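Local coordinates for 177aa long hypothetical protein (Pyrococcus horikoshii, PDB 2CQZ) that probably hydrolyses 2'-deoxyribonucleoside 5'-phosphates to deoxyribonucleosides and phosphate, as a metal-dependent homodimeric 5'-deoxynucleotidase of the HD-domain family, at residues Lys92-Val97 with Glu107-Tyr112; Lys65-His70 with Gln121-Ala126. All coordinates share one frame; numbering follows the deposited sequence.

Contact 1 (Lys92-Val97 with Glu107-Tyr112); sequences KAEALV and ELYREY
Tyr109 reaches across to Glu94 and Ala95 with the outer end of its ring, and these three residues account for the whole contact. The ring gets there because CG stands anti to the backbone N (chi1 166°), which sends the phenol away from its own helix and toward helix 90-100. The backbones stay well apart, the nearest alpha carbons, those of Ala95 and Tyr109, being 7.9 Å from each other, so the contact rests on this one long side chain.

The side chains of Glu94 and Tyr109 cross at about a right angle. The carboxylate comes to the ring edge rather than over a face: OE2 of Glu94 lies near the ring plane, 3.4 Å from CE1 of Tyr109, while the two flat groups are turned 66° against each other. The same OE2 accepts a weak hydrogen bond from Tyr109 OH, at 3.5 Å. With CG of Glu94 beside its backbone N and the chain extended beyond it, the carboxylate is carried past the phenol end, and Glu94 CB packs 3.6 Å from Tyr109 OH. On the other side of the ring end, CE2 of Tyr109 approaches Ala95 CA at 3.7 Å, obliquely, and Ala95 CB at 4.0 Å. The small alanine thus lets the phenol end lie close to the helix backbone.

Phe98, one turn beyond Glu94, stacks on the Tyr109 ring, and Ile77 of helix 74-77 touches Glu94. The 134 Å² buried in all, shared by both segments, fits a modest side-chain junction between two consecutive helices. It belongs to the all-helical HD domain, on the flank of its metal site, where the Glu94 side chain is about 8 Å from the bound nickel.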
loop_
_atom_site.group_PDB
_atom_site.type_symbol
_atom_site.label_atom_id
_atom_site.label_comp_id
_atom_site.label_asym_id
_atom_site.label_seq_id
_atom_site.Cartn_x
_atom_site.Cartn_y
_atom_site.Cartn_z
ATOM N N LYS A 92 -13.636 12.038 26.952
ATOM C CA LYS A 92 -13.643 11.324 28.200
ATOM C C LYS A 92 -12.521 10.285 28.142
ATOM O O LYS A 92 -11.669 10.221 29.025
ATOM C CB LYS A 92 -15.021 10.686 28.376
ATOM C CG LYS A 92 -15.269 9.998 29.692
ATOM C CD LYS A 92 -16.778 9.952 29.937
ATOM C CE LYS A 92 -17.190 8.811 30.853
ATOM N NZ LYS A 92 -18.652 8.929 31.203
ATOM N N ALA A 93 -12.499 9.485 27.085
ATOM C CA ALA A 93 -11.472 8.463 26.958
ATOM C C ALA A 93 -10.061 9.049 26.947
ATOM O O ALA A 93 -9.158 8.505 27.578
ATOM C CB ALA A 93 -11.698 7.631 25.709
ATOM N N GLU A 94 -9.853 10.161 26.255
ATOM C CA GLU A 94 -8.507 10.733 26.223
ATOM C C GLU A 94 -7.963 11.061 27.605
ATOM O O GLU A 94 -6.828 10.700 27.936
ATOM C CB GLU A 94 -8.467 12.000 25.367
ATOM C CG GLU A 94 -8.804 11.786 23.912
ATOM C CD GLU A 94 -8.590 13.041 23.091
ATOM O OE1 GLU A 94 -8.789 12.990 21.856
ATOM O OE2 GLU A 94 -8.220 14.079 23.683
ATOM N N ALA A 95 -8.769 11.765 28.397
ATOM C CA ALA A 95 -8.380 12.167 29.746
ATOM C C ALA A 95 -8.010 10.933 30.572
ATOM O O ALA A 95 -7.031 10.940 31.316
ATOM C CB ALA A 95 -9.522 12.928 30.398
ATOM N N LEU A 96 -8.788 9.869 30.424
ATOM C CA LEU A 96 -8.517 8.639 31.148
ATOM C C LEU A 96 -7.119 8.078 30.891
ATOM O O LEU A 96 -6.343 7.880 31.834
ATOM C CB LEU A 96 -9.561 7.589 30.793
ATOM C CG LEU A 96 -10.835 7.753 31.619
ATOM C CD1 LEU A 96 -11.949 6.904 31.036
ATOM C CD2 LEU A 96 -10.539 7.377 33.075
ATOM N N VAL A 97 -6.784 7.831 29.625
ATOM C CA VAL A 97 -5.483 7.358 29.186
ATOM C C VAL A 97 -4.372 8.197 29.804
ATOM O O VAL A 97 -3.371 7.687 30.291
ATOM C CB VAL A 97 -5.428 7.459 27.662
ATOM C CG1 VAL A 97 -4.028 7.100 27.168
ATOM C CG2 VAL A 97 -6.435 6.509 27.042
ATOM N N GLU A 107 -0.931 17.340 32.624
ATOM C CA GLU A 107 -1.037 18.791 32.717
ATOM C C GLU A 107 -1.002 19.445 31.331
ATOM O O GLU A 107 -1.786 20.352 31.051
ATOM C CB GLU A 107 0.080 19.352 33.609
ATOM C CG GLU A 107 -0.424 20.132 34.830
ATOM C CD GLU A 107 -1.249 19.275 35.798
ATOM O OE1 GLU A 107 -0.672 18.359 36.435
ATOM O OE2 GLU A 107 -2.476 19.519 35.923
ATOM N N LEU A 108 -0.096 18.983 30.472
ATOM C CA LEU A 108 0.007 19.525 29.121
ATOM C C LEU A 108 -1.301 19.238 28.388
ATOM O O LEU A 108 -1.842 20.092 27.690
ATOM C CB LEU A 108 1.178 18.886 28.374
ATOM C CG LEU A 108 2.569 19.314 28.839
ATOM C CD1 LEU A 108 3.640 18.419 28.244
ATOM C CD2 LEU A 108 2.798 20.748 28.427
ATOM N N TYR A 109 -1.810 18.026 28.554
ATOM C CA TYR A 109 -3.062 17.656 27.918
ATOM C C TYR A 109 -4.199 18.556 28.415
ATOM O O TYR A 109 -4.909 19.182 27.622
ATOM C CB TYR A 109 -3.399 16.203 28.229
ATOM C CG TYR A 109 -4.822 15.857 27.891
ATOM C CD1 TYR A 109 -5.235 15.724 26.563
ATOM C CD2 TYR A 109 -5.777 15.734 28.893
ATOM C CE1 TYR A 109 -6.568 15.484 26.241
ATOM C CE2 TYR A 109 -7.114 15.496 28.584
ATOM C CZ TYR A 109 -7.504 15.375 27.256
ATOM O OH TYR A 109 -8.835 15.170 26.945
ATOM N N ARG A 110 -4.359 18.617 29.734
ATOM C CA ARG A 110 -5.408 19.420 30.356
ATOM C C ARG A 110 -5.397 20.875 29.862
ATOM O O ARG A 110 -6.428 21.394 29.443
ATOM C CB ARG A 110 -5.256 19.341 31.886
ATOM C CG ARG A 110 -6.386 19.949 32.714
ATOM C CD ARG A 110 -6.160 21.435 32.921
ATOM N NE ARG A 110 -4.802 21.716 33.388
ATOM C CZ ARG A 110 -4.247 22.926 33.408
ATOM N NH1 ARG A 110 -4.928 23.989 32.987
ATOM N NH2 ARG A 110 -2.996 23.072 33.837
ATOM N N GLU A 111 -4.239 21.528 29.889
ATOM C CA GLU A 111 -4.141 22.915 29.435
ATOM C C GLU A 111 -4.478 23.026 27.952
ATOM O O GLU A 111 -5.084 24.003 27.513
ATOM C CB GLU A 111 -2.728 23.462 29.698
ATOM C CG GLU A 111 -2.422 24.825 29.071
ATOM C CD GLU A 111 -1.045 25.351 29.465
ATOM O OE1 GLU A 111 -0.611 26.388 28.915
ATOM O OE2 GLU A 111 -0.394 24.728 30.330
ATOM N N TYR A 112 -4.092 22.016 27.179
ATOM C CA TYR A 112 -4.353 22.021 25.749
ATOM C C TYR A 112 -5.845 22.044 25.450
ATOM O O TYR A 112 -6.298 22.817 24.605
ATOM C CB TYR A 112 -3.702 20.794 25.095
ATOM C CG TYR A 112 -4.060 20.597 23.637
ATOM C CD1 TYR A 112 -3.723 21.551 22.674
ATOM C CD2 TYR A 112 -4.752 19.458 23.223
ATOM C CE1 TYR A 112 -4.072 21.374 21.333
ATOM C CE2 TYR A 112 -5.104 19.271 21.893
ATOM C CZ TYR A 112 -4.763 20.231 20.957
ATOM O OH TYR A 112 -5.130 20.056 19.649
#

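Contact 2 (Lys65-His70 with Gln121-Ala126); sequences KMAIVH and QLVRIA. With NI (nickel (II) ion), chain G.
Val123 CG1 approaches the imidazole of His70 obliquely, its nearest His70 atom being CB at 4.4 Å, and the ring edges carry the polar contacts. At one edge ND1 donates to Ala67 O over 2.6 Å, with an N-H...O angle of 157° and the carbonyl oxygen only 12° out of the ring plane. At another edge NE2 binds the nickel ion at 2.4 Å. The bond to the backbone oxygen probably holds the ring's rotation, with NE2 turned to the metal. This is the HD-domain arrangement, in which His36, Asp71 and Asp127 supply the other three protein ligands. On helix 118-140, Val123 is wedged against helix 60-69 with its two methyls split between neighbouring residues. A chi1 of 179° sets CG1 anti to the backbone N, where it sits 3.7 Å from Ala67 CA, and puts CG2 beside that N, where it meets Met66 CB at 3.8 Å and touches CG and SD of Met66. Replacing Val123 with an alanine would remove both methyls and would probably open a gap beside Met66 and Ala67, leaving the helix turn that braces His70 less firmly packed. Thr44 of helix 33-53 touches Ala67, and Tyr112 packs on Val123.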
loop_
_atom_site.group_PDB
_atom_site.type_symbol
_atom_site.label_atom_id
_atom_site.label_comp_id
_atom_site.label_asym_id
_atom_site.label_seq_id
_atom_site.Cartn_x
_atom_site.Cartn_y
_atom_site.Cartn_z
ATOM N N LYS A 65 6.291 20.871 23.589
ATOM C CA LYS A 65 5.947 19.637 24.293
ATOM C C LYS A 65 4.468 19.373 24.095
ATOM O O LYS A 65 4.052 18.243 23.849
ATOM C CB LYS A 65 6.235 19.743 25.790
ATOM C CG LYS A 65 7.704 19.747 26.166
ATOM C CD LYS A 65 7.842 19.828 27.678
ATOM C CE LYS A 65 9.293 19.933 28.102
ATOM N NZ LYS A 65 9.429 19.872 29.584
ATOM N N MET A 66 3.673 20.430 24.198
ATOM C CA MET A 66 2.226 20.324 24.044
ATOM C C MET A 66 1.856 19.837 22.642
ATOM O O MET A 66 0.896 19.091 22.463
ATOM C CB MET A 66 1.587 21.681 24.327
ATOM C CG MET A 66 0.093 21.656 24.547
ATOM S SD MET A 66 -0.515 23.317 24.954
ATOM C CE MET A 66 -0.039 23.446 26.715
ATOM N N ALA A 67 2.623 20.256 21.642
ATOM C CA ALA A 67 2.349 19.821 20.278
ATOM C C ALA A 67 2.705 18.337 20.120
ATOM O O ALA A 67 1.988 17.583 19.471
ATOM C CB ALA A 67 3.148 20.672 19.275
ATOM N N ILE A 68 3.814 17.929 20.724
ATOM C CA ILE A 68 4.276 16.551 20.637
ATOM C C ILE A 68 3.339 15.572 21.343
ATOM O O ILE A 68 3.102 14.454 20.872
ATOM C CB ILE A 68 5.693 16.413 21.255
ATOM C CG1 ILE A 68 6.710 17.156 20.393
ATOM C CG2 ILE A 68 6.068 14.950 21.385
ATOM C CD1 ILE A 68 8.106 17.208 20.984
ATOM N N VAL A 69 2.790 16.012 22.464
ATOM C CA VAL A 69 1.924 15.174 23.276
ATOM C C VAL A 69 0.414 15.264 22.998
ATOM O O VAL A 69 -0.341 14.348 23.352
ATOM C CB VAL A 69 2.209 15.482 24.770
ATOM C CG1 VAL A 69 1.222 14.771 25.666
ATOM C CG2 VAL A 69 3.636 15.057 25.117
ATOM N N HIS A 70 -0.019 16.329 22.326
ATOM C CA HIS A 70 -1.441 16.532 22.083
ATOM C C HIS A 70 -2.296 15.358 21.608
ATOM O O HIS A 70 -3.441 15.236 22.051
ATOM C CB HIS A 70 -1.673 17.769 21.195
ATOM C CG HIS A 70 -1.709 17.492 19.722
ATOM N ND1 HIS A 70 -0.576 17.235 18.979
ATOM C CD2 HIS A 70 -2.744 17.464 18.847
ATOM C CE1 HIS A 70 -0.910 17.060 17.714
ATOM N NE2 HIS A 70 -2.219 17.192 17.607
ATOM N N GLN A 121 -3.440 27.719 22.502
ATOM C CA GLN A 121 -4.112 28.165 21.286
ATOM C C GLN A 121 -3.214 27.984 20.082
ATOM O O GLN A 121 -3.684 27.629 19.003
ATOM C CB GLN A 121 -4.541 29.625 21.420
ATOM C CG GLN A 121 -5.944 29.776 21.995
ATOM C CD GLN A 121 -6.301 31.212 22.328
ATOM O OE1 GLN A 121 -5.859 32.158 21.663
ATOM N NE2 GLN A 121 -7.125 31.382 23.356
ATOM N N LEU A 122 -1.921 28.218 20.279
ATOM C CA LEU A 122 -0.931 28.056 19.226
ATOM C C LEU A 122 -0.936 26.614 18.704
ATOM O O LEU A 122 -0.958 26.369 17.492
ATOM C CB LEU A 122 0.456 28.383 19.772
ATOM C CG LEU A 122 1.630 28.093 18.832
ATOM C CD1 LEU A 122 1.479 28.935 17.582
ATOM C CD2 LEU A 122 2.952 28.398 19.532
ATOM N N VAL A 123 -0.907 25.655 19.623
ATOM C CA VAL A 123 -0.895 24.260 19.218
ATOM C C VAL A 123 -2.192 23.918 18.509
ATOM O O VAL A 123 -2.194 23.175 17.527
ATOM C CB VAL A 123 -0.718 23.310 20.433
ATOM C CG1 VAL A 123 -0.735 21.864 19.964
ATOM C CG2 VAL A 123 0.592 23.626 21.158
ATOM N N ARG A 124 -3.297 24.465 19.012
ATOM C CA ARG A 124 -4.612 24.206 18.430
ATOM C C ARG A 124 -4.671 24.732 16.998
ATOM O O ARG A 124 -5.278 24.103 16.125
ATOM C CB ARG A 124 -5.706 24.861 19.276
ATOM C CG ARG A 124 -7.105 24.611 18.770
ATOM C CD ARG A 124 -7.540 23.186 19.043
ATOM N NE ARG A 124 -7.606 22.897 20.476
ATOM C CZ ARG A 124 -7.996 21.731 20.986
ATOM N NH1 ARG A 124 -8.358 20.738 20.178
ATOM N NH2 ARG A 124 -8.029 21.552 22.302
ATOM N N ILE A 125 -4.039 25.884 16.767
ATOM C CA ILE A 125 -3.991 26.499 15.442
ATOM C C ILE A 125 -3.112 25.646 14.534
ATOM O O ILE A 125 -3.478 25.369 13.390
ATOM C CB ILE A 125 -3.411 27.936 15.511
ATOM C CG1 ILE A 125 -4.430 28.866 16.173
ATOM C CG2 ILE A 125 -3.043 28.446 14.111
ATOM C CD1 ILE A 125 -3.918 30.286 16.365
ATOM N N ALA A 126 -1.956 25.234 15.059
ATOM C CA ALA A 126 -1.009 24.392 14.328
ATOM C C ALA A 126 -1.723 23.109 13.931
ATOM O O ALA A 126 -1.634 22.649 12.789
ATOM C CB ALA A 126 0.189 24.066 15.204
HETATM NI NI NI G . -4.039 16.657 16.104
#

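Overall arrangement
Contact 2 lies near the centre of the chain and contact 1 nearer its periphery, with 13 Å between their centres. Their segments come in the order 65-70, 92-97, 107-112, 121-126, so contact 1 is formed within the stretch of chain that contact 2 brackets. The two meet through helix 106-114, which directly precedes helix 118-140: Tyr112 O is 3.1 Å from Arg124 NH2, a probable hydrogen bond, while Tyr112 OH packs against His70 CD2 and Glu111 CD against Met66 CE. Helix 106-114 thus links helix 90-100, which also packs on a second subunit, to the helices bearing or preceding the metal ligands, all within one HD domain.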